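Local coordinates for protein aspartate carbamoyltransferase (Leishmania major, PDB 7K46) that probably catalyses the transfer of a carbamoyl group from carbamoyl phosphate to L-aspartate, an early step of pyrimidine biosynthesis, at residues I162-G168 with C235-T241; L189-I195 with I219-S225; L270-L276 with D293-I299. One frame throughout, in Å; residues are numbered along the deposited sequence. Where two conformers were deposited one is given.

Contact 1 of 3, residues I162-G168 with C235-T241; sequences IAIALIG and CDVLYAT
Strands 163-167 and 237-240 run parallel, their axes 4.7 Å apart and crossing at -15°, at the centre of the five-stranded sheet of the Asp/Orn-binding domain. I164 pairs with V237, A165 with L238, L166 with Y239 and I167 with A240. The ladder runs A165 N to V237 O (2.9 Å), Y239 N to A165 O (2.8 Å) and I167 N to Y239 O (3.0 Å). I167 (m, t) loses most surface: CD1 sits 4.2 Å from L238 CB, while its carbonyl O receives T241 OG1 at 2.8 Å. G168 (phi/psi 150/-153) must lack a side chain: at these angles a CB would jam against the carbonyl O of I167, and also clash with T241 OG1. On the other face, Y239 (chi1 t) sets its CB 4.1 Å from L166 CD2; tyrosine suits the place, its ring packing among apolar groups while its hydroxyl bonds D148 of helix 142-156. A163 opens the pairing: its O accepts D236 N (2.8 Å) and V237 N (3.2 Å), and its N donates to D236 OD2 (2.9 Å). D236 OD1 makes a salt bridge with K280. Apolar side chains thus pack both faces, while D236 and T241 meet backbone groups at the ends.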
loop_
_atom_site.group_PDB
_atom_site.type_symbol
_atom_site.label_atom_id
_atom_site.label_comp_id
_atom_site.label_asym_id
_atom_site.label_seq_id
_atom_site.Cartn_x
_atom_site.Cartn_y
_atom_site.Cartn_z
ATOM N N ILE A 162 -9.079 -37.308 15.735
ATOM C CA ILE A 162 -9.222 -36.312 16.796
ATOM C C ILE A 162 -10.665 -36.230 17.275
ATOM O O ILE A 162 -11.621 -36.527 16.548
ATOM C CB ILE A 162 -8.735 -34.917 16.352
ATOM C CG1 ILE A 162 -9.636 -34.341 15.252
ATOM C CG2 ILE A 162 -7.258 -34.935 15.958
ATOM C CD1 ILE A 162 -9.332 -32.862 14.926
ATOM N N ALA A 163 -10.808 -35.781 18.517
ATOM C CA ALA A 163 -12.046 -35.208 19.025
ATOM C C ALA A 163 -11.882 -33.695 19.079
ATOM O O ALA A 163 -10.911 -33.194 19.657
ATOM C CB ALA A 163 -12.387 -35.747 20.416
ATOM N N ILE A 164 -12.831 -32.975 18.496
ATOM C CA ILE A 164 -12.753 -31.522 18.383
ATOM C C ILE A 164 -14.070 -30.928 18.852
ATOM O O ILE A 164 -15.142 -31.459 18.544
ATOM C CB ILE A 164 -12.428 -31.079 16.938
ATOM C CG1 ILE A 164 -12.450 -29.548 16.810
ATOM C CG2 ILE A 164 -13.386 -31.720 15.939
ATOM C CD1 ILE A 164 -11.891 -29.042 15.483
ATOM N N ALA A 165 -13.992 -29.838 19.614
ATOM C CA ALA A 165 -15.171 -29.083 20.018
ATOM C C ALA A 165 -15.231 -27.803 19.202
ATOM O O ALA A 165 -14.244 -27.063 19.134
ATOM C CB ALA A 165 -15.143 -28.753 21.513
ATOM N N LEU A 166 -16.366 -27.571 18.544
ATOM C CA LEU A 166 -16.641 -26.311 17.861
ATOM C C LEU A 166 -17.541 -25.513 18.794
ATOM O O LEU A 166 -18.610 -25.991 19.185
ATOM C CB LEU A 166 -17.304 -26.542 16.496
ATOM C CG LEU A 166 -16.580 -27.527 15.574
ATOM C CD1 LEU A 166 -17.404 -27.845 14.332
ATOM C CD2 LEU A 166 -15.172 -27.030 15.170
ATOM N N ILE A 167 -17.084 -24.330 19.196
ATOM C CA ILE A 167 -17.658 -23.615 20.332
ATOM C C ILE A 167 -18.041 -22.217 19.884
ATOM O O ILE A 167 -17.172 -21.456 19.447
ATOM C CB ILE A 167 -16.664 -23.529 21.500
ATOM C CG1 ILE A 167 -16.181 -24.925 21.909
ATOM C CG2 ILE A 167 -17.278 -22.750 22.686
ATOM C CD1 ILE A 167 -14.876 -24.884 22.677
ATOM N N GLY A 168 -19.316 -21.862 20.030
ATOM C CA GLY A 168 -19.731 -20.489 19.769
ATOM C C GLY A 168 -21.173 -20.431 19.286
ATOM O O GLY A 168 -21.986 -21.290 19.622
ATOM N N CYS A 235 -11.213 -33.835 24.592
ATOM C CA CYS A 235 -10.943 -33.154 23.330
ATOM C C CYS A 235 -9.452 -33.021 23.042
ATOM O O CYS A 235 -8.646 -32.724 23.928
ATOM C CB CYS A 235 -11.588 -31.767 23.318
ATOM S SG CYS A 235 -13.376 -31.825 23.059
ATOM N N ASP A 236 -9.102 -33.229 21.778
ATOM C CA ASP A 236 -7.782 -32.906 21.257
ATOM C C ASP A 236 -7.696 -31.479 20.743
ATOM O O ASP A 236 -6.598 -30.907 20.702
ATOM C CB ASP A 236 -7.432 -33.887 20.144
ATOM C CG ASP A 236 -7.537 -35.322 20.608
ATOM O OD1 ASP A 236 -6.795 -35.691 21.547
ATOM O OD2 ASP A 236 -8.393 -36.060 20.070
ATOM N N VAL A 237 -8.829 -30.896 20.360
ATOM C CA VAL A 237 -8.905 -29.517 19.880
ATOM C C VAL A 237 -10.132 -28.861 20.504
ATOM O O VAL A 237 -11.241 -29.400 20.415
ATOM C CB VAL A 237 -8.994 -29.446 18.340
ATOM C CG1 VAL A 237 -9.122 -27.979 17.866
ATOM C CG2 VAL A 237 -7.781 -30.117 17.703
ATOM N N LEU A 238 -9.931 -27.707 21.141
ATOM C CA LEU A 238 -11.014 -26.792 21.492
ATOM C C LEU A 238 -10.944 -25.627 20.514
ATOM O O LEU A 238 -10.008 -24.826 20.574
ATOM C CB LEU A 238 -10.880 -26.288 22.925
ATOM C CG LEU A 238 -10.913 -27.337 24.030
ATOM C CD1 LEU A 238 -10.750 -26.667 25.401
ATOM C CD2 LEU A 238 -12.233 -28.123 23.943
ATOM N N TYR A 239 -11.925 -25.532 19.620
ATOM C CA TYR A 239 -11.944 -24.510 18.571
ATOM C C TYR A 239 -13.016 -23.495 18.953
ATOM O O TYR A 239 -14.213 -23.760 18.817
ATOM C CB TYR A 239 -12.191 -25.140 17.197
ATOM C CG TYR A 239 -12.053 -24.198 16.002
ATOM C CD1 TYR A 239 -13.095 -23.354 15.631
ATOM C CD2 TYR A 239 -10.897 -24.182 15.235
ATOM C CE1 TYR A 239 -12.982 -22.500 14.538
ATOM C CE2 TYR A 239 -10.767 -23.320 14.139
ATOM C CZ TYR A 239 -11.812 -22.492 13.795
ATOM O OH TYR A 239 -11.695 -21.660 12.715
ATOM N N ALA A 240 -12.581 -22.338 19.441
ATOM C CA ALA A 240 -13.475 -21.300 19.931
ATOM C C ALA A 240 -13.733 -20.243 18.861
ATOM O O ALA A 240 -12.892 -19.982 17.995
ATOM C CB ALA A 240 -12.890 -20.635 21.180
ATOM N N THR A 241 -14.910 -19.624 18.934
ATOM C CA THR A 241 -15.264 -18.536 18.035
ATOM C C THR A 241 -15.966 -17.446 18.834
ATOM O O THR A 241 -16.438 -17.666 19.954
ATOM C CB THR A 241 -16.177 -18.995 16.876
ATOM O OG1 THR A 241 -17.397 -19.523 17.411
ATOM C CG2 THR A 241 -15.491 -20.059 16.016
#

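Contact 2 of 3, residues L189-I195 with I219-S225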
loop_
_atom_site.group_PDB
_atom_site.type_symbol
_atom_site.label_atom_id
_atom_site.label_comp_id
_atom_site.label_asym_id
_atom_site.label_seq_id
_atom_site.Cartn_x
_atom_site.Cartn_y
_atom_site.Cartn_z
ATOM N N LEU A 189 -12.369 -38.496 11.737
ATOM C CA LEU A 189 -12.555 -37.924 13.062
ATOM C C LEU A 189 -13.090 -38.973 14.026
ATOM O O LEU A 189 -13.833 -39.874 13.642
ATOM C CB LEU A 189 -13.533 -36.757 13.006
ATOM C CG LEU A 189 -13.232 -35.659 11.980
ATOM C CD1 LEU A 189 -14.332 -34.613 12.077
ATOM C CD2 LEU A 189 -11.871 -35.055 12.244
ATOM N N ARG A 190 -12.709 -38.844 15.296
ATOM C CA ARG A 190 -13.357 -39.651 16.323
ATOM C C ARG A 190 -14.672 -39.017 16.762
ATOM O O ARG A 190 -15.705 -39.692 16.826
ATOM C CB ARG A 190 -12.428 -39.845 17.524
ATOM C CG ARG A 190 -13.097 -40.565 18.700
ATOM C CD ARG A 190 -12.089 -41.083 19.717
ATOM N NE ARG A 190 -11.334 -40.006 20.352
ATOM C CZ ARG A 190 -11.781 -39.274 21.364
ATOM N NH1 ARG A 190 -13.001 -39.436 21.844
ATOM N NH2 ARG A 190 -10.987 -38.348 21.901
ATOM N N LYS A 191 -14.668 -37.715 17.042
ATOM C CA LYS A 191 -15.843 -37.115 17.654
ATOM C C LYS A 191 -15.828 -35.615 17.433
ATOM O O LYS A 191 -14.765 -34.991 17.475
ATOM C CB LYS A 191 -15.884 -37.434 19.153
ATOM C CG LYS A 191 -17.153 -36.998 19.871
ATOM C CD LYS A 191 -17.223 -37.691 21.228
ATOM C CE LYS A 191 -18.594 -37.559 21.859
ATOM N NZ LYS A 191 -18.617 -38.159 23.236
ATOM N N VAL A 192 -17.011 -35.042 17.204
ATOM C CA VAL A 192 -17.190 -33.590 17.147
ATOM C C VAL A 192 -18.178 -33.199 18.237
ATOM O O VAL A 192 -19.329 -33.662 18.239
ATOM C CB VAL A 192 -17.698 -33.105 15.776
ATOM C CG1 VAL A 192 -17.953 -31.589 15.809
ATOM C CG2 VAL A 192 -16.722 -33.467 14.649
ATOM N N TYR A 193 -17.734 -32.348 19.154
ATOM C CA TYR A 193 -18.624 -31.713 20.120
ATOM C C TYR A 193 -19.088 -30.385 19.540
ATOM O O TYR A 193 -18.264 -29.590 19.078
ATOM C CB TYR A 193 -17.912 -31.478 21.457
ATOM C CG TYR A 193 -17.550 -32.736 22.211
ATOM C CD1 TYR A 193 -18.472 -33.345 23.061
ATOM C CD2 TYR A 193 -16.291 -33.314 22.087
ATOM C CE1 TYR A 193 -18.159 -34.501 23.761
ATOM C CE2 TYR A 193 -15.961 -34.480 22.794
ATOM C CZ TYR A 193 -16.905 -35.067 23.627
ATOM O OH TYR A 193 -16.595 -36.217 24.330
ATOM N N LEU A 194 -20.404 -30.149 19.563
ATOM C CA LEU A 194 -21.005 -28.898 19.091
ATOM C C LEU A 194 -21.522 -28.147 20.316
ATOM O O LEU A 194 -22.585 -28.480 20.849
ATOM C CB LEU A 194 -22.127 -29.179 18.096
ATOM C CG LEU A 194 -21.731 -29.979 16.849
ATOM C CD1 LEU A 194 -22.976 -30.376 16.047
ATOM C CD2 LEU A 194 -20.764 -29.167 15.998
ATOM N N ILE A 195 -20.769 -27.136 20.760
ATOM C CA ILE A 195 -21.029 -26.431 22.016
ATOM C C ILE A 195 -21.580 -25.053 21.675
ATOM O O ILE A 195 -20.853 -24.200 21.153
ATOM C CB ILE A 195 -19.762 -26.297 22.875
ATOM C CG1 ILE A 195 -19.029 -27.643 23.015
ATOM C CG2 ILE A 195 -20.103 -25.670 24.230
ATOM C CD1 ILE A 195 -19.833 -28.719 23.741
ATOM N N ILE A 219 -18.200 -41.257 12.731
ATOM C CA ILE A 219 -17.879 -40.099 13.565
ATOM C C ILE A 219 -19.016 -39.858 14.551
ATOM O O ILE A 219 -20.189 -39.799 14.160
ATOM C CB ILE A 219 -17.648 -38.853 12.693
ATOM C CG1 ILE A 219 -16.527 -39.110 11.676
ATOM C CG2 ILE A 219 -17.365 -37.598 13.577
ATOM C CD1 ILE A 219 -16.410 -38.027 10.603
ATOM N N ALA A 220 -18.672 -39.709 15.833
ATOM C CA ALA A 220 -19.644 -39.306 16.840
ATOM C C ALA A 220 -19.882 -37.799 16.781
ATOM O O ALA A 220 -18.936 -37.005 16.676
ATOM C CB ALA A 220 -19.164 -39.700 18.237
ATOM N N ILE A 221 -21.151 -37.406 16.847
ATOM C CA ILE A 221 -21.551 -36.003 16.939
ATOM C C ILE A 221 -22.322 -35.821 18.239
ATOM O O ILE A 221 -23.269 -36.571 18.506
ATOM C CB ILE A 221 -22.419 -35.577 15.742
ATOM C CG1 ILE A 221 -21.691 -35.836 14.409
ATOM C CG2 ILE A 221 -22.868 -34.111 15.888
ATOM C CD1 ILE A 221 -20.499 -34.949 14.149
ATOM N N GLN A 222 -21.933 -34.826 19.039
ATOM C CA GLN A 222 -22.573 -34.586 20.335
ATOM C C GLN A 222 -22.841 -33.097 20.511
ATOM O O GLN A 222 -21.913 -32.287 20.428
ATOM C CB GLN A 222 -21.708 -35.101 21.487
ATOM C CG GLN A 222 -22.447 -35.086 22.845
ATOM C CD GLN A 222 -21.613 -35.655 23.971
ATOM O OE1 GLN A 222 -20.870 -36.616 23.779
ATOM N NE2 GLN A 222 -21.723 -35.056 25.156
ATOM N N GLN A 223 -24.105 -32.743 20.764
ATOM C CA GLN A 223 -24.509 -31.367 21.043
ATOM C C GLN A 223 -24.629 -31.132 22.543
ATOM O O GLN A 223 -25.183 -31.964 23.267
ATOM C CB GLN A 223 -25.852 -31.037 20.387
ATOM C CG GLN A 223 -25.784 -30.709 18.930
ATOM C CD GLN A 223 -27.130 -30.262 18.390
ATOM O OE1 GLN A 223 -28.186 -30.634 18.920
ATOM N NE2 GLN A 223 -27.104 -29.469 17.332
ATOM N N ALA A 224 -24.131 -29.979 23.001
ATOM C CA ALA A 224 -24.256 -29.569 24.395
ATOM C C ALA A 224 -24.281 -28.046 24.464
ATOM O O ALA A 224 -23.796 -27.359 23.564
ATOM C CB ALA A 224 -23.115 -30.127 25.257
ATOM N N SER A 225 -24.849 -27.514 25.547
ATOM C CA SER A 225 -24.971 -26.066 25.674
ATOM C C SER A 225 -23.792 -25.426 26.395
ATOM O O SER A 225 -23.756 -24.197 26.521
ATOM C CB SER A 225 -26.273 -25.699 26.401
ATOM O OG SER A 225 -26.261 -26.180 27.736
#
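Parallel strands 191-195 and 220-224 bring their axes to 4.7 Å and cross at -17°, in register from K191 opposite A220 to I195 opposite A224. Five backbone bonds follow: A220 N to R190 O (3.1 Å), V192 N to A220 O (2.8 Å), Q222 N to V192 O (3.0 Å), L194 N to Q222 O (2.8 Å) and A224 N to L194 O (3.0 Å). On the face of V192 and L194 the contacts are aliphatic: I221 CG2 meets L194 CD1 and I221 CD1 meets V192 CB, both at 3.7 Å. The opposite face is more polar. Extended K191 carries NZ to Q222 OE1 (2.8 Å) and to Y193 OH (3.0 Å), which also bonds D234; the long K191 and Q222 suit this partly exposed edge, while Y193 is buried. Helix 204-217 makes the beta-alpha-beta crossover between the strands and covers L194 and I221, whereas helix 229-234 packs on Y193, I195 and A224; strand 163-167 flanks 191-195 on its other side, leaving 220-224 outermost in this chain's sheet.

Contact 3 of 3, residues L270-L276 with D293-I299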
loop_
_atom_site.group_PDB
_atom_site.type_symbol
_atom_site.label_atom_id
_atom_site.label_comp_id
_atom_site.label_asym_id
_atom_site.label_seq_id
_atom_site.Cartn_x
_atom_site.Cartn_y
_atom_site.Cartn_z
ATOM N N LEU A 270 -16.634 -20.027 28.060
ATOM C CA LEU A 270 -15.337 -19.397 28.298
ATOM C C LEU A 270 -14.229 -20.435 28.411
ATOM O O LEU A 270 -14.374 -21.442 29.110
ATOM C CB LEU A 270 -15.398 -18.566 29.587
ATOM C CG LEU A 270 -14.062 -18.013 30.097
ATOM C CD1 LEU A 270 -13.472 -17.031 29.100
ATOM C CD2 LEU A 270 -14.221 -17.355 31.471
ATOM N N ILE A 271 -13.112 -20.191 27.727
ATOM C CA ILE A 271 -11.912 -21.004 27.884
ATOM C C ILE A 271 -10.873 -20.149 28.597
ATOM O O ILE A 271 -10.459 -19.102 28.079
ATOM C CB ILE A 271 -11.382 -21.527 26.536
ATOM C CG1 ILE A 271 -12.391 -22.488 25.891
ATOM C CG2 ILE A 271 -10.056 -22.270 26.735
ATOM C CD1 ILE A 271 -12.042 -22.823 24.447
ATOM N N ASP A 272 -10.476 -20.572 29.796
ATOM C CA ASP A 272 -9.467 -19.867 30.579
ATOM C C ASP A 272 -8.598 -20.909 31.278
ATOM O O ASP A 272 -8.710 -22.110 31.022
ATOM C CB ASP A 272 -10.121 -18.887 31.568
ATOM C CG ASP A 272 -11.094 -19.565 32.522
ATOM O OD1 ASP A 272 -11.281 -20.799 32.429
ATOM O OD2 ASP A 272 -11.687 -18.850 33.366
ATOM N N LYS A 273 -7.727 -20.437 32.171
ATOM C CA LYS A 273 -6.830 -21.341 32.880
ATOM C C LYS A 273 -7.615 -22.360 33.701
ATOM O O LYS A 273 -7.269 -23.545 33.723
ATOM C CB LYS A 273 -5.876 -20.541 33.767
ATOM C CG LYS A 273 -4.795 -21.374 34.437
ATOM C CD LYS A 273 -3.778 -20.509 35.203
ATOM C CE LYS A 273 -4.348 -19.977 36.516
ATOM N NZ LYS A 273 -3.326 -19.285 37.362
ATOM N N ALA A 274 -8.684 -21.919 34.367
ATOM C CA ALA A 274 -9.499 -22.847 35.147
ATOM C C ALA A 274 -10.077 -23.943 34.262
ATOM O O ALA A 274 -10.109 -25.119 34.651
ATOM C CB ALA A 274 -10.615 -22.090 35.868
ATOM N N ARG A 275 -10.535 -23.577 33.063
ATOM C CA ARG A 275 -11.093 -24.567 32.149
ATOM C C ARG A 275 -10.033 -25.561 31.686
ATOM O O ARG A 275 -10.310 -26.758 31.550
ATOM C CB ARG A 275 -11.721 -23.874 30.941
ATOM C CG ARG A 275 -12.465 -24.832 30.007
ATOM C CD ARG A 275 -13.872 -25.078 30.524
ATOM N NE ARG A 275 -14.691 -23.884 30.356
ATOM C CZ ARG A 275 -15.886 -23.714 30.905
ATOM N NH1 ARG A 275 -16.423 -24.636 31.682
ATOM N NH2 ARG A 275 -16.553 -22.587 30.674
ATOM N N LEU A 276 -8.817 -25.090 31.430
ATOM C CA LEU A 276 -7.779 -25.986 30.932
ATOM C C LEU A 276 -7.219 -26.911 32.002
ATOM O O LEU A 276 -6.396 -27.771 31.673
ATOM C CB LEU A 276 -6.629 -25.185 30.318
ATOM C CG LEU A 276 -6.861 -24.602 28.927
ATOM C CD1 LEU A 276 -5.522 -24.162 28.340
ATOM C CD2 LEU A 276 -7.560 -25.594 28.005
ATOM N N ASP A 293 -13.760 -11.736 24.868
ATOM C CA ASP A 293 -13.491 -12.273 26.194
ATOM C C ASP A 293 -13.670 -13.782 26.282
ATOM O O ASP A 293 -13.456 -14.351 27.358
ATOM C CB ASP A 293 -14.398 -11.586 27.226
ATOM C CG ASP A 293 -15.836 -11.401 26.728
ATOM O OD1 ASP A 293 -16.224 -12.004 25.697
ATOM O OD2 ASP A 293 -16.584 -10.634 27.379
ATOM N N GLU A 294 -14.080 -14.442 25.194
ATOM C CA GLU A 294 -14.388 -15.870 25.228
ATOM C C GLU A 294 -13.140 -16.731 25.332
ATOM O O GLU A 294 -13.247 -17.955 25.504
ATOM C CB GLU A 294 -15.199 -16.261 23.982
ATOM C CG GLU A 294 -14.416 -16.208 22.664
ATOM C CD GLU A 294 -14.339 -14.811 22.058
ATOM O OE1 GLU A 294 -14.700 -13.820 22.739
ATOM O OE2 GLU A 294 -13.916 -14.704 20.886
ATOM N N LEU A 295 -11.970 -16.114 25.218
ATOM C CA LEU A 295 -10.691 -16.798 25.331
ATOM C C LEU A 295 -9.808 -15.921 26.209
ATOM O O LEU A 295 -9.357 -14.863 25.764
ATOM C CB LEU A 295 -10.088 -17.006 23.940
ATOM C CG LEU A 295 -8.762 -17.701 23.702
ATOM C CD1 LEU A 295 -8.766 -19.059 24.335
ATOM C CD2 LEU A 295 -8.567 -17.813 22.189
ATOM N N SER A 296 -9.589 -16.336 27.455
ATOM C CA SER A 296 -8.890 -15.469 28.402
ATOM C C SER A 296 -7.417 -15.303 28.041
ATOM O O SER A 296 -6.769 -16.216 27.520
ATOM C CB SER A 296 -9.003 -16.016 29.826
ATOM O OG SER A 296 -8.248 -15.219 30.722
ATOM N N THR A 297 -6.881 -14.112 28.332
ATOM C CA THR A 297 -5.440 -13.928 28.208
ATOM C C THR A 297 -4.662 -14.764 29.217
ATOM O O THR A 297 -3.442 -14.904 29.065
ATOM C CB THR A 297 -5.059 -12.460 28.388
ATOM O OG1 THR A 297 -5.476 -12.029 29.685
ATOM C CG2 THR A 297 -5.718 -11.595 27.328
ATOM N N ASP A 298 -5.322 -15.333 30.233
ATOM C CA ASP A 298 -4.566 -16.075 31.235
ATOM C C ASP A 298 -4.130 -17.460 30.758
ATOM O O ASP A 298 -3.467 -18.170 31.522
ATOM C CB ASP A 298 -5.345 -16.147 32.567
ATOM C CG ASP A 298 -6.548 -17.096 32.542
ATOM O OD1 ASP A 298 -6.809 -17.773 31.529
ATOM O OD2 ASP A 298 -7.239 -17.167 33.589
ATOM N N ILE A 299 -4.447 -17.852 29.519
ATOM C CA ILE A 299 -3.842 -19.028 28.894
ATOM C C ILE A 299 -2.955 -18.659 27.706
ATOM O O ILE A 299 -2.489 -19.551 26.996
ATOM C CB ILE A 299 -4.889 -20.073 28.461
ATOM C CG1 ILE A 299 -5.873 -19.494 27.437
ATOM C CG2 ILE A 299 -5.612 -20.660 29.652
ATOM C CD1 ILE A 299 -6.605 -20.569 26.661
HETATM O O HOH W 1 -8.788 -19.118 34.893
#
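The shortest direct hydrogen bond between the two segments is K273 N to D298 OD1, 2.9 Å; D298 OD2 takes one from water 1 (2.8 Å), which accepts from A274 N (2.9 Å). Aspartate suits the place, one oxygen taking the K273 amide directly and the other reaching the A274 amide through water, at the start of a short, weakly bonded helix. D272 is the N-cap of that helix, its OD1 receiving R275 N at 2.9 Å. The backbones meet in a single bridge of I271 with L295, through S296 N to I271 O (3.0 Å) and I271 N to E294 O (3.2 Å). S296 OG accepts D298 N (3.0 Å), an ST turn at the start of the 3-10 segment 297-299. Residues 293-299 follow, one residue on, the His-Pro-Leu-Pro-Arg motif (H287 to R291) of aspartate transcarbamylases, which in relatives contributes to the active site; E294 OE2 bonds H287, and L295 O bonds R291. Among the apolar contacts I299 is the most covered residue: its CD1 lies 3.8 Å from I271 CG2 and its CG2 3.7 Å from L276 CD1. I271 continues inward onto L238 and A240 of strand 237-240, while L276 and L295 rest on V285.

How the contacts relate
Contacts 1 and 2 belong to one parallel sheet and share the junction of strands 163-167 and 191-195, where I164 O and Y193 N, and L166 N and Y193 O, probably hydrogen-bond at 2.8 Å. Contact 2 is nested within the chain loop closed by contact 1. Contact 1 is central and almost wholly buried; contact 2 lies at the sheet edge, where lysine and glutamine join the aliphatic residues. Contact 3 joins loop and short helical segments, two backbone bonds being supplemented by one from an aspartate and a water bridge. It touches contact 1 mainly through I271, whose CD1 lies 3.9 Å from I167 CD1, but not contact 2, about 8 Å away at the nearest atoms.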